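Local coordinates for predicted acyltransferase with acyl-CoA N-acyltransferase domain (Escherichia coli, PDB 4RS2), which binds coenzyme A and probably transfers acyl groups as a GNAT-family N-acyltransferase, and when overexpressed relieves small-RNA silencing by RhyB, at residues Leu18-Val21 with Ile25-Pro28; Asp53-Leu58 with Glu175-Phe180; Leu60-Thr63 with Val69-Tyr72; Glu111-Leu116 with Gln158-Ala163; Val124-Asp129 with Phe136-Ala141. One frame throughout, in Å; residues are numbered along the deposited sequence.

Contact 1 (Leu18-Val21 with Ile25-Pro28)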
# COMPACT_ATOMS: atom_id res chain seq x y z
N LEU A 18 13.21 -9.06 -7.71
CA LEU A 18 11.97 -9.58 -8.24
C LEU A 18 10.84 -9.19 -7.29
O LEU A 18 11.03 -9.10 -6.08
CB LEU A 18 12.04 -11.10 -8.33
CG LEU A 18 11.91 -11.93 -7.04
CD1 LEU A 18 10.45 -12.12 -6.62
CD2 LEU A 18 12.55 -13.30 -7.23
N ILE A 19 9.66 -8.98 -7.86
CA ILE A 19 8.49 -8.61 -7.10
C ILE A 19 7.49 -9.75 -7.27
O ILE A 19 7.32 -10.27 -8.37
CB ILE A 19 7.92 -7.28 -7.60
CG1 ILE A 19 8.90 -6.16 -7.28
CG2 ILE A 19 6.55 -7.01 -6.98
CD1 ILE A 19 8.51 -4.83 -7.90
N ARG A 20 6.90 -10.20 -6.18
CA ARG A 20 5.90 -11.26 -6.24
C ARG A 20 5.00 -11.12 -5.03
O ARG A 20 5.32 -10.37 -4.11
CB ARG A 20 6.58 -12.63 -6.21
CG ARG A 20 7.47 -12.83 -5.01
CD ARG A 20 7.85 -14.30 -4.82
NE ARG A 20 8.81 -14.39 -3.71
CZ ARG A 20 8.49 -14.35 -2.42
NH1 ARG A 20 7.22 -14.23 -2.03
NH2 ARG A 20 9.45 -14.40 -1.52
N VAL A 21 3.90 -11.87 -5.04
CA VAL A 21 2.95 -11.91 -3.94
C VAL A 21 3.67 -12.54 -2.76
O VAL A 21 4.45 -13.47 -2.92
CB VAL A 21 1.70 -12.74 -4.31
CG1 VAL A 21 0.77 -12.94 -3.10
CG2 VAL A 21 0.97 -12.05 -5.44
N ILE A 25 6.55 -17.65 4.46
CA ILE A 25 7.94 -17.60 4.86
C ILE A 25 8.48 -16.17 4.84
O ILE A 25 9.49 -15.89 5.47
CB ILE A 25 8.81 -18.57 4.00
CG1 ILE A 25 10.18 -18.81 4.65
CG2 ILE A 25 8.99 -18.05 2.58
CD1 ILE A 25 10.13 -19.28 6.08
N ASP A 26 7.78 -15.27 4.16
CA ASP A 26 8.21 -13.89 4.08
C ASP A 26 7.91 -13.09 5.33
O ASP A 26 8.49 -12.03 5.54
CB ASP A 26 7.48 -13.16 2.93
CG ASP A 26 7.83 -13.68 1.55
OD1 ASP A 26 9.00 -14.09 1.33
OD2 ASP A 26 6.94 -13.63 0.65
N ALA A 27 7.00 -13.58 6.18
CA ALA A 27 6.54 -12.74 7.28
C ALA A 27 7.63 -12.15 8.18
O ALA A 27 7.62 -10.94 8.45
CB ALA A 27 5.49 -13.49 8.10
N PRO A 28 8.60 -12.97 8.63
CA PRO A 28 9.63 -12.41 9.49
C PRO A 28 10.47 -11.36 8.78
O PRO A 28 10.86 -10.37 9.39
CB PRO A 28 10.50 -13.64 9.87
CG PRO A 28 9.69 -14.82 9.57
CD PRO A 28 8.66 -14.44 8.54
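Arg20 and Asp26 meet head-on in a bidentate salt bridge that ties strand 18-21 of the GNAT fold to the segment leading into helix 27-37. The backbones themselves stay well apart, with 9.8 Å between the CA atoms of Val21 and Asp26, their nearest pair, and the two side chains reach across the gap from opposite directions. Arg20 grips end-on: NH1 gives a hydrogen bond of 2.8 Å to Asp26 OD2, and NH2 gives a nearly straight one (171°) of 2.9 Å to Asp26 OD1. Both carboxylate oxygens accept through their syn lone pairs, and guanidinium and carboxylate lie nearly coplanar, 19° apart, so charge attraction and hydrogen-bond direction act together. The arginine chain runs extended from CG to NE, which carries the guanidinium across to the acid.

Neither end relies on this pairing alone. Asp26 OD2 also accepts from the backbone N of Ile23, in the turn between strand and helix, while Asp26 itself is buried and packs on Val61. Arg20 bonds through its backbone to Val61, the neighbouring strand residue, and its side chain lies against the same valine. The carboxylate is therefore held by a backbone N-H as well as by the guanidinium, and the charge of the arginine would be expected to favour its ionised form. The second hydrogen of NH1 is used within the strand: NH1 turns to the carbonyl O of Val21, 3.0 Å away, and the donor sits 30° from that carbonyl's plane.

Contact 2 (Asp53-Leu58 with Glu175-Phe180)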
# COMPACT_ATOMS: atom_id res chain seq x y z
N ASP A 53 -5.51 -11.84 11.24
CA ASP A 53 -6.97 -11.82 11.28
C ASP A 53 -7.68 -11.92 9.91
O ASP A 53 -8.91 -11.88 9.84
CB ASP A 53 -7.41 -10.60 12.07
CG ASP A 53 -6.97 -10.68 13.54
OD1 ASP A 53 -7.15 -11.74 14.16
OD2 ASP A 53 -6.47 -9.68 14.09
N GLY A 54 -6.91 -12.04 8.82
CA GLY A 54 -7.49 -12.19 7.47
C GLY A 54 -7.97 -10.93 6.77
O GLY A 54 -8.90 -10.95 5.97
N PHE A 55 -7.32 -9.81 7.07
CA PHE A 55 -7.66 -8.52 6.46
C PHE A 55 -6.51 -7.93 5.62
O PHE A 55 -6.46 -6.75 5.35
CB PHE A 55 -8.16 -7.55 7.50
CG PHE A 55 -9.44 -8.00 8.12
CD1 PHE A 55 -10.60 -7.87 7.42
CD2 PHE A 55 -9.45 -8.63 9.34
CE1 PHE A 55 -11.79 -8.29 7.95
CE2 PHE A 55 -10.63 -9.08 9.87
CZ PHE A 55 -11.80 -8.91 9.17
N LEU A 56 -5.57 -8.77 5.23
CA LEU A 56 -4.50 -8.37 4.33
C LEU A 56 -4.94 -8.88 2.96
O LEU A 56 -4.76 -10.06 2.68
CB LEU A 56 -3.16 -8.96 4.78
CG LEU A 56 -1.84 -8.33 4.36
CD1 LEU A 56 -1.74 -6.87 4.77
CD2 LEU A 56 -0.68 -9.09 4.97
N THR A 57 -5.53 -8.01 2.13
CA THR A 57 -6.06 -8.38 0.82
C THR A 57 -4.99 -8.85 -0.14
O THR A 57 -5.18 -9.76 -0.90
CB THR A 57 -6.73 -7.15 0.18
OG1 THR A 57 -7.76 -6.66 1.05
CG2 THR A 57 -7.32 -7.47 -1.16
N LEU A 58 -3.86 -8.14 -0.12
CA LEU A 58 -2.77 -8.46 -1.02
C LEU A 58 -1.52 -7.81 -0.44
O LEU A 58 -1.59 -6.71 0.08
CB LEU A 58 -3.04 -7.93 -2.44
CG LEU A 58 -1.93 -8.12 -3.48
CD1 LEU A 58 -1.73 -9.60 -3.76
CD2 LEU A 58 -2.27 -7.38 -4.76
N GLU A 175 -13.88 3.77 5.22
CA GLU A 175 -13.47 3.17 6.47
C GLU A 175 -12.47 2.03 6.29
O GLU A 175 -12.72 1.09 5.52
CB GLU A 175 -14.70 2.64 7.21
CG GLU A 175 -15.48 3.71 7.96
CD GLU A 175 -15.11 3.81 9.42
OE1 GLU A 175 -13.93 4.03 9.76
OE2 GLU A 175 -16.01 3.67 10.24
N TYR A 176 -11.35 2.15 6.99
CA TYR A 176 -10.33 1.10 7.01
C TYR A 176 -10.72 0.12 8.13
O TYR A 176 -11.60 0.38 8.95
CB TYR A 176 -8.95 1.66 7.33
CG TYR A 176 -8.22 2.45 6.27
CD1 TYR A 176 -8.65 3.71 5.89
CD2 TYR A 176 -7.02 2.00 5.75
CE1 TYR A 176 -7.95 4.46 4.94
CE2 TYR A 176 -6.31 2.73 4.81
CZ TYR A 176 -6.78 3.96 4.41
OH TYR A 176 -6.10 4.74 3.52
N HIS A 177 -10.06 -1.02 8.16
CA HIS A 177 -10.27 -1.97 9.22
C HIS A 177 -9.83 -1.34 10.55
O HIS A 177 -8.94 -0.46 10.59
CB HIS A 177 -9.44 -3.18 8.95
CG HIS A 177 -9.71 -4.29 9.89
ND1 HIS A 177 -8.97 -4.49 11.03
CD2 HIS A 177 -10.69 -5.23 9.89
CE1 HIS A 177 -9.45 -5.54 11.67
NE2 HIS A 177 -10.49 -6.00 11.01
N GLU A 178 -10.43 -1.76 11.64
CA GLU A 178 -10.10 -1.17 12.94
C GLU A 178 -8.65 -1.32 13.35
O GLU A 178 -8.18 -0.57 14.20
CB GLU A 178 -11.02 -1.73 14.00
CG GLU A 178 -10.87 -3.21 14.23
CD GLU A 178 -11.91 -3.74 15.18
OE1 GLU A 178 -11.79 -3.46 16.38
OE2 GLU A 178 -12.82 -4.43 14.70
N HIS A 179 -7.91 -2.26 12.76
CA HIS A 179 -6.49 -2.41 13.09
C HIS A 179 -5.70 -1.16 12.75
O HIS A 179 -4.60 -0.96 13.27
CB HIS A 179 -5.83 -3.62 12.40
CG HIS A 179 -6.23 -4.94 12.96
ND1 HIS A 179 -6.57 -5.12 14.28
CD2 HIS A 179 -6.24 -6.17 12.40
CE1 HIS A 179 -6.84 -6.39 14.49
NE2 HIS A 179 -6.65 -7.05 13.37
N PHE A 180 -6.27 -0.30 11.93
CA PHE A 180 -5.61 0.99 11.59
C PHE A 180 -5.74 2.07 12.65
O PHE A 180 -5.13 3.14 12.53
CB PHE A 180 -6.12 1.52 10.25
CG PHE A 180 -5.49 0.85 9.05
CD1 PHE A 180 -5.95 -0.37 8.60
CD2 PHE A 180 -4.42 1.44 8.39
CE1 PHE A 180 -5.39 -0.98 7.53
CE2 PHE A 180 -3.84 0.82 7.32
CZ PHE A 180 -4.33 -0.39 6.87
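Phe55 and His177 lay their rings against each other obliquely, the planes 32° apart and the centroids 4.0 Å, a tilt between stacked and perpendicular. The imidazole leads with its NE2-CD2 side: NE2 stands 3.2 Å above the phenyl plane, displaced toward the rim, and comes within 3.3 Å of both CD2 and CE2 of Phe55. His177 holds CG anti to its backbone N (chi1 -173°), which sends the ring across to the loop that follows helix 42-53.

Beside this pair, Asp53 and His179 cross at about a right angle. His179 NE2 donates to Asp53 OD2 over 2.7 Å, meeting the oxygen on its anti side; the bond is bent, 141° at the hydrogen, and the acid lies near the edge of the imidazole, tilted from its plane. The histidines are themselves coupled, since the backbone N of His179 donates to His177 ND1 at 3.0 Å, and CE1 of His177 lies over one face of the His179 ring.

Gly54, with positive phi, ends helix 42-53 in a Schellman motif, placing Asp53 and Phe55 to meet the 3-10 turn 178-180 near the C-terminus. His177 ND1 accepts a backbone N-H, which suggests that this nitrogen carries no proton, whereas the carboxylate beside His179 would tend to stabilise a positive charge on that second imidazole.

Contact 3 (Leu60-Thr63 with Val69-Tyr72)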
# COMPACT_ATOMS: atom_id res chain seq x y z
N LEU A 60 2.77 -7.55 -1.58
CA LEU A 60 3.78 -7.83 -2.58
C LEU A 60 5.09 -7.54 -1.96
O LEU A 60 5.25 -6.52 -1.25
CB LEU A 60 3.63 -6.95 -3.84
CG LEU A 60 2.37 -7.04 -4.70
CD1 LEU A 60 2.60 -6.28 -5.99
CD2 LEU A 60 1.98 -8.46 -5.03
N VAL A 61 6.04 -8.46 -2.18
CA VAL A 61 7.39 -8.28 -1.71
C VAL A 61 8.33 -8.07 -2.86
O VAL A 61 8.10 -8.61 -3.95
CB VAL A 61 7.95 -9.48 -0.88
CG1 VAL A 61 7.22 -9.64 0.44
CG2 VAL A 61 7.90 -10.77 -1.66
N ALA A 62 9.37 -7.29 -2.61
CA ALA A 62 10.51 -7.18 -3.52
C ALA A 62 11.61 -7.93 -2.77
O ALA A 62 11.80 -7.74 -1.55
CB ALA A 62 10.92 -5.75 -3.74
N THR A 63 12.34 -8.78 -3.46
CA THR A 63 13.41 -9.56 -2.82
C THR A 63 14.71 -9.43 -3.58
O THR A 63 14.71 -9.12 -4.76
CB THR A 63 13.04 -11.04 -2.71
OG1 THR A 63 12.91 -11.58 -4.03
CG2 THR A 63 11.77 -11.22 -1.92
N VAL A 69 13.75 -10.06 1.88
CA VAL A 69 12.75 -9.01 1.61
C VAL A 69 13.38 -7.65 1.75
O VAL A 69 13.84 -7.29 2.82
CB VAL A 69 11.56 -9.13 2.57
CG1 VAL A 69 10.55 -8.04 2.33
CG2 VAL A 69 10.93 -10.53 2.44
N ILE A 70 13.36 -6.87 0.66
CA ILE A 70 13.95 -5.55 0.60
C ILE A 70 12.90 -4.48 0.25
O ILE A 70 13.19 -3.29 0.20
CB ILE A 70 15.07 -5.50 -0.48
CG1 ILE A 70 14.53 -5.77 -1.91
CG2 ILE A 70 16.14 -6.54 -0.18
CD1 ILE A 70 15.46 -5.45 -3.07
N GLY A 71 11.66 -4.92 0.03
CA GLY A 71 10.58 -3.99 -0.22
C GLY A 71 9.24 -4.62 0.02
O GLY A 71 9.10 -5.84 -0.10
N TYR A 72 8.25 -3.80 0.29
CA TYR A 72 6.94 -4.31 0.60
C TYR A 72 5.86 -3.32 0.38
O TYR A 72 6.04 -2.12 0.64
CB TYR A 72 6.90 -4.73 2.07
CG TYR A 72 5.61 -5.46 2.49
CD1 TYR A 72 5.29 -6.69 2.00
CD2 TYR A 72 4.76 -4.91 3.42
CE1 TYR A 72 4.15 -7.36 2.41
CE2 TYR A 72 3.64 -5.58 3.85
CZ TYR A 72 3.32 -6.79 3.34
OH TYR A 72 2.16 -7.45 3.79
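Ala62 is gripped through both its backbone polar atoms by the opposite strand of an antiparallel beta hairpin, strands 58-63 and 69-80, in the GNAT sheet. Its N donates an almost straight bond of 2.9 Å to Gly71 O, and its O accepts from Ile70 N at 2.8 Å and, weakly, from Gly71 N at 3.2 Å. Two successive N-H groups thus converge on one carbonyl, the mark of a classic beta bulge: Ile70 and Gly71 both face Ala62, and the pairing slips by one residue between Ala62 with Gly71 and Thr63 with Val69.

Side chains fill in around this core. On the face that carries Val61, Val69 and Tyr72, Val61 CG1 lies at the edge of the tyrosine ring, 3.9 Å from CD1, and also touches Val69 CG1. A chi1 of -173° puts the tyrosine ring on the side of its own carbonyl carbon, where CD1 approaches Leu60 O. Ile70, at the bulge, sets its CG1 4.0 Å from Ala62 CB, while Gly71, with no side chain, brings its CA to 4.0 Å from Ala62 CB.

Further out, helix 27-37 covers the valine-tyrosine face through Ile30 and Leu33, and Leu104 of helix 104-118 meets Ile70. Tyr72 OH is hydrogen-bonded to Glu22, and in the backbone Tyr72 CA makes a CA-H...O contact of 3.3 Å with Leu60 O.

Contact 4 (Glu111-Leu116 with Gln158-Ala163)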
# COMPACT_ATOMS: atom_id res chain seq x y z
N GLU A 111 2.64 -2.58 -9.78
CA GLU A 111 2.27 -3.99 -9.87
C GLU A 111 1.11 -4.29 -8.93
O GLU A 111 0.24 -5.09 -9.26
CB GLU A 111 3.45 -4.94 -9.58
CG GLU A 111 3.04 -6.41 -9.61
CD GLU A 111 4.18 -7.41 -9.74
OE1 GLU A 111 5.31 -7.03 -10.16
OE2 GLU A 111 3.94 -8.60 -9.45
N GLY A 112 1.10 -3.66 -7.76
CA GLY A 112 -0.01 -3.86 -6.82
C GLY A 112 -1.34 -3.47 -7.47
O GLY A 112 -2.32 -4.21 -7.47
N LEU A 113 -1.36 -2.25 -8.00
CA LEU A 113 -2.54 -1.72 -8.65
C LEU A 113 -2.93 -2.56 -9.86
O LEU A 113 -4.12 -2.77 -10.11
CB LEU A 113 -2.36 -0.24 -8.99
CG LEU A 113 -2.80 0.74 -7.87
CD1 LEU A 113 -2.15 0.46 -6.50
CD2 LEU A 113 -2.63 2.21 -8.26
N ASP A 114 -1.94 -3.01 -10.63
CA ASP A 114 -2.22 -3.84 -11.82
C ASP A 114 -2.86 -5.18 -11.41
O ASP A 114 -3.81 -5.62 -12.04
CB ASP A 114 -0.94 -4.08 -12.58
CG ASP A 114 -1.18 -4.70 -13.93
OD1 ASP A 114 -1.85 -4.05 -14.76
OD2 ASP A 114 -0.69 -5.81 -14.14
N SER A 115 -2.32 -5.79 -10.36
CA SER A 115 -2.85 -7.05 -9.84
C SER A 115 -4.28 -6.85 -9.33
O SER A 115 -5.20 -7.68 -9.59
CB SER A 115 -1.94 -7.56 -8.72
OG SER A 115 -0.73 -8.07 -9.27
N LEU A 116 -4.49 -5.78 -8.61
CA LEU A 116 -5.82 -5.51 -8.05
C LEU A 116 -6.85 -5.33 -9.18
O LEU A 116 -7.96 -5.84 -9.09
CB LEU A 116 -5.77 -4.34 -7.10
CG LEU A 116 -5.01 -4.62 -5.82
CD1 LEU A 116 -4.62 -3.32 -5.20
CD2 LEU A 116 -5.80 -5.47 -4.83
N GLN A 158 -5.77 10.18 -0.27
CA GLN A 158 -5.76 10.13 -1.74
C GLN A 158 -6.38 8.87 -2.31
O GLN A 158 -6.57 7.88 -1.62
CB GLN A 158 -4.29 10.24 -2.21
CG GLN A 158 -3.63 11.59 -1.87
CD GLN A 158 -2.13 11.56 -1.93
OE1 GLN A 158 -1.52 11.65 -2.98
NE2 GLN A 158 -1.51 11.44 -0.76
N VAL A 159 -6.70 8.94 -3.60
CA VAL A 159 -7.38 7.85 -4.27
C VAL A 159 -6.85 7.66 -5.69
O VAL A 159 -6.45 8.63 -6.37
CB VAL A 159 -8.90 8.10 -4.29
CG1 VAL A 159 -9.23 9.33 -5.12
CG2 VAL A 159 -9.64 6.87 -4.77
N HIS A 160 -6.82 6.40 -6.11
CA HIS A 160 -6.43 6.01 -7.46
C HIS A 160 -7.50 5.06 -7.98
O HIS A 160 -7.65 3.96 -7.48
CB HIS A 160 -5.07 5.30 -7.46
CG HIS A 160 -4.41 5.20 -8.81
ND1 HIS A 160 -5.05 4.69 -9.93
CD2 HIS A 160 -3.16 5.53 -9.22
CE1 HIS A 160 -4.22 4.75 -10.97
NE2 HIS A 160 -3.07 5.24 -10.56
N ARG A 161 -8.24 5.48 -8.99
CA ARG A 161 -9.26 4.62 -9.57
C ARG A 161 -8.57 3.52 -10.35
O ARG A 161 -7.48 3.72 -10.89
CB ARG A 161 -10.12 5.43 -10.54
CG ARG A 161 -9.45 5.82 -11.84
CD ARG A 161 -10.32 6.83 -12.56
NE ARG A 161 -10.19 8.13 -11.93
CZ ARG A 161 -10.77 9.25 -12.36
NH1 ARG A 161 -11.61 9.22 -13.43
NH2 ARG A 161 -10.55 10.41 -11.71
N LEU A 162 -9.22 2.37 -10.45
CA LEU A 162 -8.73 1.27 -11.28
C LEU A 162 -9.55 1.11 -12.57
O LEU A 162 -9.18 0.32 -13.43
CB LEU A 162 -8.69 -0.02 -10.51
CG LEU A 162 -7.76 0.04 -9.28
CD1 LEU A 162 -7.73 -1.31 -8.56
CD2 LEU A 162 -6.35 0.41 -9.74
N ALA A 163 -10.66 1.83 -12.66
CA ALA A 163 -11.52 1.86 -13.85
C ALA A 163 -11.86 3.32 -13.99
O ALA A 163 -11.91 4.04 -12.98
CB ALA A 163 -12.77 1.02 -13.63
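Glu111 O takes two bonds from one residue a helical turn on, the backbone N of Ser115 at 2.9 Å and its OG at 3.1 Å, reaching the oxygen from opposite faces of the carbonyl plane. This polar grip runs along helix 104-118, whereas the flank that meets 158-163 is apolar. There Leu113 pushes CD2 over one face of the His160 imidazole, 3.6 Å from the ring centroid and 16° off its normal, a CH-pi contact. The imidazole is fixed in rotation by its own strand: ND1 donates to Arg161 O over 2.8 Å, an acceptor lying in the ring plane, and the ring also meets Phe138 edge-to-face.

In the GNAT fold this helix packs across the central sheet, and here it reaches the end of strand 157-161, the antiparallel neighbour of 123-127. Val124 of that neighbour touches Leu113, Leu116 and Leu162. Just past the strand, Leu162 straddles the helix surface with its two methyls. CD2 rests 4.0 Å from Leu113 CG, the two leucines crossing at about a right angle, and CD1 packs against Leu116 CB at 3.9 Å.

Contact 5 (Val124-Asp129 with Phe136-Ala141)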
# COMPACT_ATOMS: atom_id res chain seq x y z
N VAL A 124 -8.25 2.26 -5.15
CA VAL A 124 -7.27 2.17 -4.10
C VAL A 124 -7.14 3.51 -3.42
O VAL A 124 -6.98 4.52 -4.10
CB VAL A 124 -5.89 1.76 -4.64
CG1 VAL A 124 -4.93 1.63 -3.47
CG2 VAL A 124 -6.01 0.43 -5.38
N VAL A 125 -7.26 3.53 -2.11
CA VAL A 125 -7.00 4.77 -1.36
C VAL A 125 -5.69 4.62 -0.61
O VAL A 125 -5.22 3.48 -0.39
CB VAL A 125 -8.14 5.16 -0.38
CG1 VAL A 125 -9.44 5.30 -1.12
CG2 VAL A 125 -8.30 4.14 0.75
N THR A 126 -5.12 5.74 -0.22
CA THR A 126 -3.93 5.71 0.61
C THR A 126 -3.82 7.04 1.35
O THR A 126 -4.48 8.03 1.01
CB THR A 126 -2.64 5.42 -0.20
OG1 THR A 126 -1.60 4.98 0.67
CG2 THR A 126 -2.17 6.68 -0.99
N LEU A 127 -3.03 7.03 2.41
CA LEU A 127 -2.80 8.20 3.25
C LEU A 127 -1.32 8.46 3.32
O LEU A 127 -0.56 7.62 3.81
CB LEU A 127 -3.38 7.94 4.64
CG LEU A 127 -3.36 9.12 5.60
CD1 LEU A 127 -4.34 10.20 5.15
CD2 LEU A 127 -3.77 8.63 6.97
N GLY A 128 -0.89 9.62 2.85
CA GLY A 128 0.51 9.93 2.81
C GLY A 128 0.78 11.22 2.07
O GLY A 128 -0.13 11.91 1.65
N ASP A 129 2.05 11.53 1.94
CA ASP A 129 2.46 12.76 1.32
C ASP A 129 2.05 12.76 -0.16
O ASP A 129 2.47 11.90 -0.91
CB ASP A 129 4.00 12.86 1.44
CG ASP A 129 4.53 14.23 1.09
OD1 ASP A 129 3.86 15.01 0.35
OD2 ASP A 129 5.65 14.53 1.57
N PHE A 136 2.41 8.43 -8.66
CA PHE A 136 1.90 7.13 -9.05
C PHE A 136 0.45 7.22 -9.53
O PHE A 136 -0.22 6.21 -9.69
CB PHE A 136 2.02 6.15 -7.90
CG PHE A 136 3.37 6.16 -7.20
CD1 PHE A 136 4.57 6.19 -7.93
CD2 PHE A 136 3.45 6.08 -5.82
CE1 PHE A 136 5.80 6.18 -7.30
CE2 PHE A 136 4.68 6.08 -5.18
CZ PHE A 136 5.86 6.12 -5.93
N GLY A 137 -0.05 8.43 -9.70
CA GLY A 137 -1.39 8.59 -10.21
C GLY A 137 -2.48 8.84 -9.20
O GLY A 137 -3.61 9.04 -9.57
N PHE A 138 -2.13 8.92 -7.93
CA PHE A 138 -3.12 9.19 -6.92
C PHE A 138 -3.59 10.63 -6.97
O PHE A 138 -2.80 11.55 -7.24
CB PHE A 138 -2.57 8.87 -5.51
CG PHE A 138 -2.55 7.41 -5.18
CD1 PHE A 138 -1.53 6.61 -5.65
CD2 PHE A 138 -3.56 6.83 -4.44
CE1 PHE A 138 -1.51 5.26 -5.39
CE2 PHE A 138 -3.55 5.49 -4.19
CZ PHE A 138 -2.53 4.69 -4.68
N GLU A 139 -4.87 10.83 -6.70
CA GLU A 139 -5.46 12.16 -6.67
C GLU A 139 -5.96 12.46 -5.27
O GLU A 139 -6.19 11.54 -4.49
CB GLU A 139 -6.65 12.20 -7.63
CG GLU A 139 -6.28 12.06 -9.08
CD GLU A 139 -7.46 11.70 -9.94
OE1 GLU A 139 -8.44 11.08 -9.42
OE2 GLU A 139 -7.39 12.02 -11.13
N LEU A 140 -6.14 13.73 -4.94
CA LEU A 140 -6.65 14.10 -3.60
C LEU A 140 -8.09 13.61 -3.46
O LEU A 140 -8.95 13.90 -4.28
CB LEU A 140 -6.59 15.61 -3.36
CG LEU A 140 -5.28 16.12 -2.86
CD1 LEU A 140 -5.36 17.65 -2.82
CD2 LEU A 140 -5.02 15.55 -1.47
N ALA A 141 -8.34 12.83 -2.42
CA ALA A 141 -9.65 12.25 -2.22
C ALA A 141 -10.72 13.33 -1.99
O ALA A 141 -11.86 13.16 -2.41
CB ALA A 141 -9.60 11.30 -1.05
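The segment 124-129, running off strand 123-127 in the core sheet of the GNAT fold, and the segment 136-141 come no closer than 8.0 Å between CA atoms (Val125 to Ala141), and no hydrogen bond joins them. Between the two runs the short helix 130-133, begun by Asp129 as N-cap and closed by a Schellman motif whose C-prime residue is Gly137. Its positive phi turns the chain back toward the sheet, and Phe138 then crosses the gap.

The phenyl ring of Phe138 makes the contact. Thr126 CG2 sits over one face, 4.0 Å from the centroid and 26° off the normal, displaced toward the CD2-CE2 side in a CH-pi contact. The threonine's rotation fits this: OG1 is anti to the backbone N (chi1 -161°) and bonds to Met90 O on strand 87-95, leaving the methyl turned to the ring. Gln158 and Met90 also touch the ring. Phe136, before the turn, contributes to the coenzyme A pocket, so the same turn joins the buried ring to the cofactor site. At the far end of the phenyl, CZ rests 4.1 Å from Val124 CG1, while Phe138 CE2 lies 3.6 Å from Val124 O.

Contacts 1 and 3 adjoin at one end of the mixed sheet, centres 6 Å apart, where strand 18-21 pairs with 58-63 and that strand with 69-80. Contacts 4 and 5 lie toward the other end, 10 Å apart, where strand 157-161 of contact 4 pairs with both 123-127 and 139-140 of contact 5; contacts 1 and 5 are 24 Å apart on opposite sides of the chain's centre. Helix 104-118 spans the halves, its Gly112 N packing against Leu60 CD1 of contact 3. Contact 2 spans 117 residues, enclosing contacts 3, 4 and 5 in sequence, and brings the C-terminal region back beside helix 42-53. Of the five, contact 5 reaches the coenzyme A pocket, through Phe136.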